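Local coordinates for hypothetical protein (Parabacteroides distasonis, PDB 4H3W) that is of unknown function but is probably secreted, folding into two beta-barrel domains, at residues V252-D255 against V259-D262. Sequence-based numbering, arbitrary orientation.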
# COMPACT_ATOMS: atom_id res chain seq x y z
N VAL A 252 -14.46 8.23 -15.58
CA VAL A 252 -14.95 9.59 -15.59
C VAL A 252 -14.49 10.28 -16.86
O VAL A 252 -13.32 10.25 -17.22
CB VAL A 252 -14.49 10.40 -14.36
CG1 VAL A 252 -15.18 11.77 -14.34
CG2 VAL A 252 -14.77 9.62 -13.07
N ILE A 253 -15.45 10.92 -17.52
CA ILE A 253 -15.17 11.66 -18.72
C ILE A 253 -15.01 13.10 -18.30
O ILE A 253 -15.89 13.63 -17.66
CB ILE A 253 -16.33 11.54 -19.73
CG1 ILE A 253 -16.68 10.07 -20.03
CG2 ILE A 253 -15.99 12.29 -21.01
CD1 ILE A 253 -15.56 9.30 -20.67
N MSE A 254 -13.89 13.72 -18.72
CA MSE A 254 -13.53 15.08 -18.34
C MSE A 254 -13.51 16.01 -19.54
O MSE A 254 -13.08 15.64 -20.64
CB MSE A 254 -12.12 15.10 -17.77
CG MSE A 254 -11.86 14.16 -16.59
SE MSE A 254 -12.71 14.95 -15.03
CE MSE A 254 -11.15 15.82 -14.14
N ASP A 255 -13.95 17.25 -19.33
CA ASP A 255 -13.95 18.27 -20.37
C ASP A 255 -12.60 19.01 -20.43
O ASP A 255 -11.65 18.65 -19.71
CB ASP A 255 -15.14 19.20 -20.16
CG ASP A 255 -14.94 20.22 -19.03
OD1 ASP A 255 -13.83 20.41 -18.47
OD2 ASP A 255 -15.94 20.89 -18.73
N VAL A 259 -13.17 19.42 -15.83
CA VAL A 259 -14.42 19.31 -15.11
C VAL A 259 -15.20 18.07 -15.63
O VAL A 259 -15.31 17.88 -16.83
CB VAL A 259 -15.30 20.55 -15.31
CG1 VAL A 259 -16.61 20.42 -14.52
CG2 VAL A 259 -14.55 21.82 -14.89
N PRO A 260 -15.76 17.25 -14.73
CA PRO A 260 -16.40 16.03 -15.22
C PRO A 260 -17.60 16.33 -16.10
O PRO A 260 -18.32 17.24 -15.84
CB PRO A 260 -16.86 15.33 -13.93
CG PRO A 260 -15.84 15.76 -12.92
CD PRO A 260 -15.60 17.22 -13.26
N VAL A 261 -17.75 15.56 -17.17
CA VAL A 261 -18.97 15.55 -17.94
C VAL A 261 -19.97 14.78 -17.07
O VAL A 261 -19.56 13.84 -16.36
CB VAL A 261 -18.73 14.90 -19.33
CG1 VAL A 261 -20.04 14.70 -20.06
CG2 VAL A 261 -17.76 15.74 -20.17
N ASP A 262 -21.25 15.13 -17.14
CA ASP A 262 -22.30 14.50 -16.30
C ASP A 262 -22.83 13.18 -16.91
O ASP A 262 -23.96 13.07 -17.36
CB ASP A 262 -23.45 15.48 -16.05
CG ASP A 262 -24.46 14.96 -15.00
OD1 ASP A 262 -24.15 14.02 -14.25
OD2 ASP A 262 -25.57 15.50 -14.92
O HOH W 1 -18.06 11.36 -16.64
O HOH W 2 -18.11 19.55 -17.77
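A hairpin-like reversal after strand 246-254, in an antiparallel sheet of one of the two beta-barrel domains, folds Val259, Pro260 and Val261 back on Ile253, Met254 and Asp255. Met254 and Pro260, 4.3 Å apart from CA to CA, form a single antiparallel bridge as a non-hydrogen-bonded pair, because the two backbone bonds come from their neighbours: Val261 N donates to Ile253 O at 2.7 Å, and Asp255 N to Val259 O at 2.9 Å with an N-H...O angle of 168°. Between them, Pro260 CA makes a CA-H...O contact to the same Ile253 O. One step away from the turn, at the Ile253-Val261 pair, water 1 stands between Ile253 N, from which it accepts at 2.8 Å, and Val261 O, within hydrogen-bonding distance of both.

Side chains divide over two faces. On one, selenomethionine Met254 bends at chi2 and chi3, bringing SE to 3.9 Å from Pro260 CG, while Val252 CG1 meets Pro260 CB alongside. On the other, the CG2 methyls of Ile253 and Val261 touch at 4.0 Å; the buried Ile253 also touches Ile263, Phe265 and Ile295.

Asp255 closes the turn. Its CG sits between the backbone N and carbonyl carbon (chi1 77°), which turns the carboxylate back over the following residues. OD1 takes N-H groups from both Asn257, forming an Asx turn, and Val259, so one oxygen ties down two backbone amides. Water 2 bridges the other oxygen, OD2, and Pro260 O. Val259 N lies 2.9 Å from Asp255 OD1 and meets it from above the carboxylate, 55° out of its plane.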